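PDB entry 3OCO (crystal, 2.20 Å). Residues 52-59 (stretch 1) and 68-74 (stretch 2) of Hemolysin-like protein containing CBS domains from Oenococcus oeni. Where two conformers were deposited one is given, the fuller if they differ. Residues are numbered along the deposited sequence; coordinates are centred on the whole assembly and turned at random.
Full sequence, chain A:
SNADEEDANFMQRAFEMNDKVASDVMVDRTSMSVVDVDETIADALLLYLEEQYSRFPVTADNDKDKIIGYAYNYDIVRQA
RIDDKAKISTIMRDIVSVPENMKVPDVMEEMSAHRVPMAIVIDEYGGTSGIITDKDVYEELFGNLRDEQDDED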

# COMPACT_ATOMS: atom_id res chain seq x y z
N GLN A 52 -11.26 4.73 -2.89
CA GLN A 52 -10.23 4.18 -1.98
C GLN A 52 -8.80 4.05 -2.49
O GLN A 52 -7.88 3.98 -1.68
CB GLN A 52 -10.61 2.78 -1.46
CG GLN A 52 -11.95 2.62 -0.83
CD GLN A 52 -12.12 1.20 -0.35
OE1 GLN A 52 -11.33 0.71 0.46
NE2 GLN A 52 -13.12 0.50 -0.89
N TYR A 53 -8.59 3.97 -3.81
CA TYR A 53 -7.22 3.80 -4.30
C TYR A 53 -6.33 4.82 -3.61
O TYR A 53 -6.75 5.93 -3.34
CB TYR A 53 -7.13 3.95 -5.82
CG TYR A 53 -8.08 3.07 -6.59
CD1 TYR A 53 -7.82 1.73 -6.78
CD2 TYR A 53 -9.25 3.60 -7.14
CE1 TYR A 53 -8.70 0.92 -7.49
CE2 TYR A 53 -10.14 2.80 -7.85
CZ TYR A 53 -9.86 1.46 -8.02
OH TYR A 53 -10.73 0.66 -8.72
N SER A 54 -5.10 4.46 -3.31
CA SER A 54 -4.26 5.41 -2.61
C SER A 54 -3.46 6.30 -3.56
O SER A 54 -2.93 7.34 -3.16
CB SER A 54 -3.32 4.69 -1.64
OG SER A 54 -2.48 3.80 -2.34
N ARG A 55 -3.36 5.87 -4.81
CA ARG A 55 -2.65 6.65 -5.82
C ARG A 55 -3.44 6.79 -7.11
O ARG A 55 -3.90 5.79 -7.67
CB ARG A 55 -1.30 6.02 -6.14
CG ARG A 55 -0.42 5.90 -4.93
CD ARG A 55 0.92 5.41 -5.33
NE ARG A 55 1.81 5.32 -4.18
CZ ARG A 55 2.14 4.18 -3.60
NH1 ARG A 55 1.65 3.04 -4.08
NH2 ARG A 55 2.97 4.19 -2.56
N PHE A 56 -3.60 8.03 -7.56
CA PHE A 56 -4.33 8.32 -8.79
C PHE A 56 -3.41 8.93 -9.82
O PHE A 56 -2.83 10.00 -9.60
CB PHE A 56 -5.47 9.30 -8.53
CG PHE A 56 -6.62 8.71 -7.79
CD1 PHE A 56 -7.63 8.04 -8.46
CD2 PHE A 56 -6.71 8.84 -6.41
CE1 PHE A 56 -8.71 7.49 -7.77
CE2 PHE A 56 -7.79 8.30 -5.71
CZ PHE A 56 -8.79 7.63 -6.40
N PRO A 57 -3.29 8.27 -10.98
CA PRO A 57 -2.67 8.87 -12.15
C PRO A 57 -3.32 10.22 -12.44
O PRO A 57 -4.56 10.35 -12.38
CB PRO A 57 -3.02 7.89 -13.26
CG PRO A 57 -3.27 6.60 -12.56
CD PRO A 57 -3.92 6.97 -11.28
N VAL A 58 -2.48 11.22 -12.69
CA VAL A 58 -2.92 12.56 -13.06
C VAL A 58 -2.82 12.75 -14.59
O VAL A 58 -1.75 12.57 -15.16
CB VAL A 58 -2.07 13.63 -12.36
CG1 VAL A 58 -2.38 15.02 -12.91
CG2 VAL A 58 -2.28 13.58 -10.84
N THR A 59 -3.93 13.10 -15.25
CA THR A 59 -3.93 13.33 -16.70
C THR A 59 -3.71 14.80 -17.04
O THR A 59 -4.07 15.69 -16.27
CB THR A 59 -5.27 12.89 -17.36
OG1 THR A 59 -6.34 13.74 -16.93
CG2 THR A 59 -5.61 11.47 -17.01
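Stretch 2 (68-74) IGYAYNY

Stretch 2 lies alongside stretch 1 as an antiparallel β-strand that runs directly into a helix. Residues Ile68 to Tyr72 are the extended part, the end of a strand that begins earlier in the chain, and they pair with strand Arg55 to Thr59. The two strand axes approach to 4.2 Å, and their N-to-C directions make an angle of 145°, so the strands are antiparallel with a marked twist. Tyr72 holds the N-cap position, and Asn73 and Tyr74 already have helical backbone angles. The extended run is not regular throughout: Ile68, with phi/psi of -101/-10, departs from ideal strand geometry, and Gly69 is almost fully stretched at 173/-162.

In register, Arg55 faces Tyr72 (CA to CA 4.8 Å), Phe56 faces Ala71 (CA to CA 5.1 Å), Pro57 faces Tyr70 (CA to CA 4.2 Å) and Val58 faces Gly69 (CA to CA 5.2 Å). Pairs alternate between non-hydrogen-bonded and hydrogen-bonded, and Pro57, which has no amide hydrogen to give, falls in a non-hydrogen-bonded pair, where the ladder asks none of it.

Five backbone hydrogen bonds join the two stretches, four of them between the strands. Phe56 and Ala71 bond reciprocally, Phe56 N to Ala71 O at 2.9 Å and Ala71 N to Phe56 O at 2.7 Å, both nearly linear. Val58 N gives to Gly69 O at 2.7 Å and 179°, whereas the return bond of Val58 O comes from Ile68 N, at 2.9 Å and a more bent 152°; the amide of Gly69 is thus bypassed. At the other end Asn73 N gives to Ser54 O at 2.7 Å, carrying the ladder into the first turn of the helix. CA-H...O contacts supplement these bonds: Arg55 CA lies 3.4 Å from Ala71 O, Tyr70 CA 3.2 Å from Phe56 O, and Pro57 CA 3.5 Å from Gly69 O.

Side chains divide between the two faces of the sheet. Arg55, Pro57, Tyr70 and Tyr72 share one face. There the extended Arg55 side chain (chi1 m, chi2 and chi3 t) passes its CD 3.7 Å from Tyr70 CE1, while its CG is 4.4 Å from Tyr72 CD1; both tyrosine rings meet the arginine obliquely. Phe56, Val58 and Ala71 occupy the other face, to which Gly69 contributes no side chain. Val58 makes the apolar contacts, its CG2 4.0 Å from Ala71 CB and its CG1 4.1 Å from Ile68 CD1, for although the CA-to-CB bond of Ile68 points sideways, the end of its side chain comes nearer. The Phe56 ring has Ala71 O at its edge.

Where strand gives way to helix, Asn73 directs its CA-to-CB bond toward stretch 1 and brings ND2 to 3.0 Å from Ser54 CB, a tight packing contact. Its OD1 accepts from Tyr74 N at 2.7 Å, within stretch 2. Altogether the two stretches bury 553 Å² between them.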

# COMPACT_ATOMS: atom_id res chain seq x y z
N ILE A 68 0.69 12.58 -16.65
CA ILE A 68 1.90 13.34 -16.35
C ILE A 68 2.52 13.04 -14.96
O ILE A 68 3.64 13.47 -14.66
CB ILE A 68 1.63 14.85 -16.49
CG1 ILE A 68 0.20 15.16 -16.07
CG2 ILE A 68 1.80 15.29 -17.93
CD1 ILE A 68 -0.06 16.63 -15.83
N GLY A 69 1.79 12.31 -14.12
CA GLY A 69 2.27 11.96 -12.79
C GLY A 69 1.21 11.27 -11.95
O GLY A 69 0.22 10.78 -12.50
N TYR A 70 1.38 11.24 -10.62
CA TYR A 70 0.32 10.70 -9.76
C TYR A 70 0.05 11.59 -8.58
O TYR A 70 0.92 12.37 -8.18
CB TYR A 70 0.63 9.28 -9.29
CG TYR A 70 1.60 9.19 -8.13
CD1 TYR A 70 1.15 8.97 -6.82
CD2 TYR A 70 2.96 9.31 -8.33
CE1 TYR A 70 2.04 8.88 -5.75
CE2 TYR A 70 3.86 9.22 -7.28
CZ TYR A 70 3.40 9.01 -5.99
OH TYR A 70 4.32 8.93 -4.97
N ALA A 71 -1.17 11.46 -8.05
CA ALA A 71 -1.55 12.09 -6.77
C ALA A 71 -1.75 11.06 -5.64
O ALA A 71 -2.44 10.05 -5.79
CB ALA A 71 -2.78 12.95 -6.93
N TYR A 72 -1.14 11.35 -4.49
CA TYR A 72 -1.07 10.44 -3.35
C TYR A 72 -2.18 10.77 -2.33
O TYR A 72 -2.32 11.92 -1.92
CB TYR A 72 0.33 10.58 -2.75
CG TYR A 72 0.70 9.70 -1.57
CD1 TYR A 72 0.14 8.44 -1.37
CD2 TYR A 72 1.67 10.12 -0.67
CE1 TYR A 72 0.50 7.64 -0.27
CE2 TYR A 72 2.06 9.35 0.40
CZ TYR A 72 1.47 8.11 0.61
OH TYR A 72 1.88 7.37 1.70
N ASN A 73 -2.97 9.78 -1.93
CA ASN A 73 -4.08 10.02 -0.97
C ASN A 73 -3.67 10.85 0.25
O ASN A 73 -4.34 11.85 0.58
CB ASN A 73 -4.83 8.73 -0.57
CG ASN A 73 -3.94 7.65 0.11
OD1 ASN A 73 -2.75 7.84 0.36
ND2 ASN A 73 -4.55 6.52 0.40
N TYR A 74 -2.57 10.47 0.90
CA TYR A 74 -2.00 11.27 2.00
C TYR A 74 -1.90 12.75 1.67
O TYR A 74 -2.26 13.61 2.50
CB TYR A 74 -0.62 10.75 2.38
CG TYR A 74 0.08 11.55 3.47
CD1 TYR A 74 -0.30 11.43 4.80
CD2 TYR A 74 1.14 12.38 3.17
CE1 TYR A 74 0.35 12.14 5.79
CE2 TYR A 74 1.80 13.09 4.14
CZ TYR A 74 1.40 12.97 5.46
OH TYR A 74 2.07 13.69 6.43